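Long-range contacts in putative branched-chain amino acid ABC transporter (Chromobacterium violaceum, PDB 4PYR), which binds glutathione and, as a member of the LppC lipoprotein family with a periplasmic-binding-protein fold, may regulate the activity of an enzyme: residues Y100-I105 / F290-P295; G254-R259 / G277-L282. All coordinates share one frame; numbering follows the deposited sequence.

Interaction 1. Residues Y100-I105 / F290-P295; sequences YSLSLI and FERQLP. With GSH (glutathione), chain B.
The glutathione pocket is walled in part by Ser103-Ile105, just past edge strand 99-101 of the parallel sheet, where residues 100-104 lie against Phe290 and Arg292 of strand 290-298. One direct backbone bond ties the two, Phe290 N to Ser101 O at 2.8 Å; beyond it water takes over, and one molecule lies between Ser103 N and Phe290 O, its leg to Phe290 O unusually short. On the apolar side, CE2 of the Phe290 ring rests 4.0 Å from Tyr100 CB, and the Leu102 side chain crosses that of Phe290 at about a right angle, CD1 lying 4.1 Å from Phe290 CB. Arg292 carries the polar half. Its chain bends at chi3 (-59°), and the guanidinium has Leu104 CD2 3.8 Å above its plane, over the centre. A water in that plane links NE, 3.3 Å away, to Ser103 O, while another joins NH2 to Ile105 O. NH2 also forms a salt bridge with Glu109, and NH1 bonds to Thr279 O. On the ligand side, Ser103 OG comes within 3.5 Å of glutathione CB2. Since Arg137, on helix 133-150, also binds glutathione, the arrangement is consistent with the interlobe cleft of a periplasmic binding protein.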
loop_
_atom_site.group_PDB
_atom_site.type_symbol
_atom_site.label_atom_id
_atom_site.label_comp_id
_atom_site.label_asym_id
_atom_site.label_seq_id
_atom_site.Cartn_x
_atom_site.Cartn_y
_atom_site.Cartn_z
ATOM N N TYR A 100 -0.341 -5.983 -14.648
ATOM C CA TYR A 100 0.005 -4.818 -13.844
ATOM C C TYR A 100 -0.229 -5.204 -12.375
ATOM O O TYR A 100 -0.827 -6.233 -12.092
ATOM C CB TYR A 100 -0.924 -3.621 -14.182
ATOM C CG TYR A 100 -0.861 -3.195 -15.646
ATOM C CD1 TYR A 100 0.030 -2.232 -16.044
ATOM C CD2 TYR A 100 -1.732 -3.738 -16.587
ATOM C CE1 TYR A 100 0.132 -1.855 -17.397
ATOM C CE2 TYR A 100 -1.662 -3.358 -17.931
ATOM C CZ TYR A 100 -0.744 -2.418 -18.318
ATOM O OH TYR A 100 -0.673 -2.027 -19.652
ATOM N N SER A 101 0.277 -4.376 -11.470
ATOM C CA SER A 101 0.103 -4.622 -10.024
ATOM C C SER A 101 -0.354 -3.343 -9.344
ATOM O O SER A 101 0.125 -2.278 -9.663
ATOM C CB SER A 101 1.431 -5.076 -9.375
ATOM O OG SER A 101 1.313 -5.161 -7.954
ATOM N N LEU A 102 -1.268 -3.479 -8.379
ATOM C CA LEU A 102 -1.534 -2.433 -7.378
ATOM C C LEU A 102 -1.519 -3.139 -6.034
ATOM O O LEU A 102 -2.232 -4.084 -5.867
ATOM C CB LEU A 102 -2.899 -1.791 -7.569
ATOM C CG LEU A 102 -3.300 -0.748 -6.505
ATOM C CD1 LEU A 102 -2.378 0.470 -6.476
ATOM C CD2 LEU A 102 -4.720 -0.282 -6.702
ATOM N N SER A 103 -0.706 -2.646 -5.126
ATOM C CA SER A 103 -0.559 -3.292 -3.814
ATOM C C SER A 103 -0.195 -2.255 -2.759
ATOM O O SER A 103 -0.009 -1.077 -3.062
ATOM C CB SER A 103 0.523 -4.398 -3.889
ATOM O OG SER A 103 1.822 -3.845 -3.927
ATOM N N LEU A 104 -0.086 -2.711 -1.518
ATOM C CA LEU A 104 0.265 -1.831 -0.415
ATOM C C LEU A 104 1.715 -2.031 0.013
ATOM O O LEU A 104 2.041 -1.869 1.179
ATOM C CB LEU A 104 -0.704 -2.097 0.758
ATOM C CG LEU A 104 -2.166 -1.964 0.354
ATOM C CD1 LEU A 104 -3.042 -2.253 1.558
ATOM C CD2 LEU A 104 -2.476 -0.595 -0.264
ATOM N N ILE A 105 2.602 -2.307 -0.931
ATOM C CA ILE A 105 4.008 -2.646 -0.577
ATOM C C ILE A 105 4.653 -1.620 0.325
ATOM O O ILE A 105 4.746 -0.422 0.011
ATOM C CB ILE A 105 4.934 -2.811 -1.807
ATOM C CG1 ILE A 105 4.792 -1.668 -2.815
ATOM C CG2 ILE A 105 4.694 -4.144 -2.460
ATOM C CD1 ILE A 105 5.939 -1.658 -3.810
ATOM N N PHE A 290 1.730 0.012 -10.103
ATOM C CA PHE A 290 1.248 1.373 -9.899
ATOM C C PHE A 290 1.789 1.806 -8.575
ATOM O O PHE A 290 1.456 1.193 -7.564
ATOM C CB PHE A 290 -0.271 1.429 -9.914
ATOM C CG PHE A 290 -0.838 1.408 -11.275
ATOM C CD1 PHE A 290 -0.937 2.585 -12.003
ATOM C CD2 PHE A 290 -1.206 0.205 -11.878
ATOM C CE1 PHE A 290 -1.385 2.562 -13.321
ATOM C CE2 PHE A 290 -1.666 0.183 -13.187
ATOM C CZ PHE A 290 -1.762 1.356 -13.909
ATOM N N GLU A 291 2.693 2.776 -8.573
ATOM C CA GLU A 291 3.213 3.270 -7.335
ATOM C C GLU A 291 2.268 4.307 -6.737
ATOM O O GLU A 291 1.489 4.930 -7.451
ATOM C CB GLU A 291 4.645 3.742 -7.485
ATOM C CG GLU A 291 5.549 2.633 -8.030
ATOM C CD GLU A 291 6.948 3.098 -8.356
ATOM O OE1 GLU A 291 7.155 4.335 -8.519
ATOM O OE2 GLU A 291 7.838 2.209 -8.454
ATOM N N ARG A 292 2.288 4.400 -5.414
ATOM C CA ARG A 292 1.326 5.160 -4.646
ATOM C C ARG A 292 2.017 6.279 -3.904
ATOM O O ARG A 292 2.813 6.030 -2.989
ATOM C CB ARG A 292 0.662 4.322 -3.551
ATOM C CG ARG A 292 -0.299 3.231 -3.935
ATOM C CD ARG A 292 -1.055 2.779 -2.701
ATOM N NE ARG A 292 -0.157 2.288 -1.685
ATOM C CZ ARG A 292 -0.239 2.521 -0.361
ATOM N NH1 ARG A 292 -1.165 3.308 0.160
ATOM N NH2 ARG A 292 0.657 1.974 0.421
ATOM N N GLN A 293 1.663 7.505 -4.256
ATOM C CA GLN A 293 2.234 8.702 -3.651
ATOM C C GLN A 293 1.246 9.156 -2.592
ATOM O O GLN A 293 0.066 9.345 -2.879
ATOM C CB GLN A 293 2.411 9.756 -4.710
ATOM C CG GLN A 293 3.609 10.648 -4.566
ATOM C CD GLN A 293 3.736 11.578 -5.745
ATOM O OE1 GLN A 293 4.756 11.572 -6.484
ATOM N NE2 GLN A 293 2.665 12.317 -6.008
ATOM N N LEU A 294 1.724 9.321 -1.360
ATOM C CA LEU A 294 0.831 9.489 -0.221
ATOM C C LEU A 294 0.964 10.880 0.400
ATOM O O LEU A 294 2.073 11.411 0.511
ATOM C CB LEU A 294 1.150 8.491 0.888
ATOM C CG LEU A 294 1.033 7.012 0.531
ATOM C CD1 LEU A 294 1.393 6.206 1.770
ATOM C CD2 LEU A 294 -0.347 6.651 0.043
ATOM N N PRO A 295 -0.158 11.415 0.897
ATOM C CA PRO A 295 -0.169 12.639 1.676
ATOM C C PRO A 295 0.362 12.390 3.125
ATOM O O PRO A 295 0.401 11.244 3.627
ATOM C CB PRO A 295 -1.650 13.003 1.706
ATOM C CG PRO A 295 -2.336 11.678 1.679
ATOM C CD PRO A 295 -1.488 10.806 0.806
HETATM N N1 GSH B . 8.568 -8.704 -2.106
HETATM C CA1 GSH B . 8.380 -8.746 -0.672
HETATM C C1 GSH B . 9.682 -8.978 0.067
HETATM O O11 GSH B . 10.668 -8.214 -0.115
HETATM O O12 GSH B . 9.734 -9.920 0.894
HETATM C CB1 GSH B . 7.365 -9.834 -0.297
HETATM C CG1 GSH B . 6.011 -9.678 -0.988
HETATM C CD1 GSH B . 5.330 -8.417 -0.552
HETATM O OE1 GSH B . 5.944 -7.615 0.137
HETATM N N2 GSH B . 4.051 -8.291 -0.970
HETATM C CA2 GSH B . 3.159 -7.160 -0.679
HETATM C C2 GSH B . 2.109 -7.592 0.301
HETATM O O2 GSH B . 2.588 -8.443 1.058
HETATM C CB2 GSH B . 2.552 -6.649 -1.971
HETATM S SG2 GSH B . 3.613 -7.056 -3.350
HETATM N N3 GSH B . 0.800 -7.145 0.380
HETATM C CA3 GSH B . 0.080 -6.030 -0.306
HETATM C C3 GSH B . -1.307 -6.345 -0.874
HETATM O O31 GSH B . -2.202 -5.442 -0.929
HETATM O O32 GSH B . -1.535 -7.503 -1.275
HETATM O O HOH W 1 1.480 -0.871 -6.108
HETATM O O HOH W 2 2.107 0.788 -3.489
HETATM O O HOH W 3 2.880 1.107 -1.096
#

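Interaction 2. Residues G254-R259 / G277-L282; sequences GIDAYR and GVTGDL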
loop_
_atom_site.group_PDB
_atom_site.type_symbol
_atom_site.label_atom_id
_atom_site.label_comp_id
_atom_site.label_asym_id
_atom_site.label_seq_id
_atom_site.Cartn_x
_atom_site.Cartn_y
_atom_site.Cartn_z
ATOM N N GLY A 254 -9.675 -1.977 -2.961
ATOM C CA GLY A 254 -10.762 -2.399 -3.856
ATOM C C GLY A 254 -11.360 -1.276 -4.681
ATOM O O GLY A 254 -11.600 -1.418 -5.908
ATOM N N ILE A 255 -11.587 -0.134 -4.027
ATOM C CA ILE A 255 -12.114 1.023 -4.733
ATOM C C ILE A 255 -11.140 1.380 -5.843
ATOM O O ILE A 255 -11.567 1.559 -6.993
ATOM C CB ILE A 255 -12.299 2.223 -3.800
ATOM C CG1 ILE A 255 -13.482 1.916 -2.862
ATOM C CG2 ILE A 255 -12.477 3.524 -4.573
ATOM C CD1 ILE A 255 -13.634 2.905 -1.756
ATOM N N ASP A 256 -9.889 1.597 -5.527
ATOM C CA ASP A 256 -8.931 2.005 -6.601
ATOM C C ASP A 256 -8.697 0.918 -7.653
ATOM O O ASP A 256 -8.421 1.269 -8.812
ATOM C CB ASP A 256 -7.611 2.449 -6.011
ATOM C CG ASP A 256 -7.645 3.869 -5.473
ATOM O OD1 ASP A 256 -8.648 4.601 -5.633
ATOM O OD2 ASP A 256 -6.632 4.273 -4.901
ATOM N N ALA A 257 -8.846 -0.354 -7.297
ATOM C CA ALA A 257 -8.670 -1.454 -8.292
ATOM C C ALA A 257 -9.796 -1.331 -9.341
ATOM O O ALA A 257 -9.549 -1.464 -10.547
ATOM C CB ALA A 257 -8.701 -2.829 -7.609
ATOM N N TYR A 258 -11.038 -1.107 -8.873
ATOM C CA TYR A 258 -12.140 -0.868 -9.737
ATOM C C TYR A 258 -11.817 0.325 -10.659
ATOM O O TYR A 258 -11.963 0.220 -11.888
ATOM C CB TYR A 258 -13.397 -0.542 -8.968
ATOM C CG TYR A 258 -14.503 -0.152 -9.918
ATOM C CD1 TYR A 258 -15.334 -1.095 -10.433
ATOM C CD2 TYR A 258 -14.733 1.186 -10.282
ATOM C CE1 TYR A 258 -16.391 -0.738 -11.296
ATOM C CE2 TYR A 258 -15.748 1.542 -11.151
ATOM C CZ TYR A 258 -16.556 0.576 -11.659
ATOM O OH TYR A 258 -17.558 0.899 -12.555
ATOM N N ARG A 259 -11.350 1.444 -10.078
ATOM C CA ARG A 259 -11.136 2.652 -10.858
ATOM C C ARG A 259 -10.060 2.479 -11.894
ATOM O O ARG A 259 -10.225 2.946 -13.024
ATOM C CB ARG A 259 -10.834 3.834 -9.972
ATOM C CG ARG A 259 -11.990 4.130 -8.980
ATOM C CD ARG A 259 -11.656 5.178 -7.899
ATOM N NE ARG A 259 -11.343 6.482 -8.467
ATOM C CZ ARG A 259 -10.520 7.382 -7.967
ATOM N NH1 ARG A 259 -9.842 7.152 -6.844
ATOM N NH2 ARG A 259 -10.365 8.535 -8.574
ATOM N N GLY A 277 -6.036 8.322 -6.593
ATOM C CA GLY A 277 -6.529 7.160 -5.926
ATOM C C GLY A 277 -6.927 7.510 -4.493
ATOM O O GLY A 277 -6.325 8.390 -3.867
ATOM N N VAL A 278 -7.933 6.820 -4.004
ATOM C CA VAL A 278 -8.206 6.899 -2.559
ATOM C C VAL A 278 -7.058 6.289 -1.753
ATOM O O VAL A 278 -6.908 6.613 -0.576
ATOM C CB VAL A 278 -9.554 6.303 -2.129
ATOM C CG1 VAL A 278 -10.691 6.986 -2.817
ATOM C CG2 VAL A 278 -9.606 4.778 -2.311
ATOM N N THR A 279 -6.207 5.462 -2.402
ATOM C CA THR A 279 -5.077 4.840 -1.728
ATOM C C THR A 279 -3.809 5.649 -1.943
ATOM O O THR A 279 -2.761 5.320 -1.356
ATOM C CB THR A 279 -4.803 3.400 -2.225
ATOM O OG1 THR A 279 -4.332 3.451 -3.597
ATOM C CG2 THR A 279 -5.987 2.528 -2.067
ATOM N N GLY A 280 -3.891 6.701 -2.757
ATOM C CA GLY A 280 -2.761 7.569 -3.065
ATOM C C GLY A 280 -2.804 7.948 -4.529
ATOM O O GLY A 280 -3.635 7.429 -5.273
ATOM N N ASP A 281 -1.977 8.905 -4.908
ATOM C CA ASP A 281 -1.867 9.270 -6.324
ATOM C C ASP A 281 -1.093 8.151 -7.002
ATOM O O ASP A 281 -0.032 7.765 -6.529
ATOM C CB ASP A 281 -1.170 10.618 -6.508
ATOM C CG ASP A 281 -2.117 11.808 -6.377
ATOM O OD1 ASP A 281 -3.352 11.658 -6.334
ATOM O OD2 ASP A 281 -1.568 12.917 -6.336
ATOM N N LEU A 282 -1.656 7.599 -8.070
ATOM C CA LEU A 282 -1.133 6.419 -8.711
ATOM C C LEU A 282 -0.597 6.727 -10.109
ATOM O O LEU A 282 -1.185 7.473 -10.868
ATOM C CB LEU A 282 -2.234 5.389 -8.872
ATOM C CG LEU A 282 -3.020 5.098 -7.600
ATOM C CD1 LEU A 282 -4.025 4.015 -7.845
ATOM C CD2 LEU A 282 -2.069 4.646 -6.528
#
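Asp256, on helix 245-265, reaches into the turn between strands 274-277 and 280-284 and is gripped there by Val278 and Thr279. CG sits beside the backbone N (chi1 -80°), and the carboxylate it carries meets two successive peptide N-H groups. Val278 N bonds to the syn lone pair of OD1 at 2.8 Å, whereas Thr279 N approaches OD2 from above the carboxylate plane, also at 2.8 Å. The Thr279 hydroxyl, held between its backbone N and carbonyl carbon (chi1 68°), donates to the anti lone pair of OD2, so three bonds from the turn hold the buried group. Arg259, one helical turn on, adds a salt bridge from NH1 to Asp256 OD1 at 3.1 Å, tilted out of both planes, which would be expected to favour the charged carboxylate. Gly277, without a side chain, lets Asp256 OD2 come within 3.1 Å of its CA. Nearby, the side chains of Ile255 and Val278 cross at about a right angle, their CG2 methyls 3.9 Å apart. The second arm of Arg259, NH2, pairs with Asp276 of strand 274-277. Helix 231-235 packs on Val278 and Arg259, while Tyr258 packs on Ala29 and Ala30 of helix 16-33, so helix 245-265 is held between that helix and the hairpin turn.

Both contacts are buried, and each has one segment in the mixed sheet, where strand 290-298 of interaction 1 runs antiparallel to strand 280-284 of interaction 2; their centres are about 9 Å apart. The seam includes a probable hydrogen bond from Gln293 N to Asp281 O, 2.8 Å long, and Arg292 CG packs on Leu282 CD2. Their chemistry differs with place. Interaction 1 joins the end of strand 99-101 and the loop after it to strand 290-298, beside the ligand pocket, has a single direct bond between its segments and is filled out by waters. Interaction 2, farther from glutathione, fixes a helix to a hairpin turn through one carboxylate with several direct donors. Leu102 touches Asp256, a further link between the two.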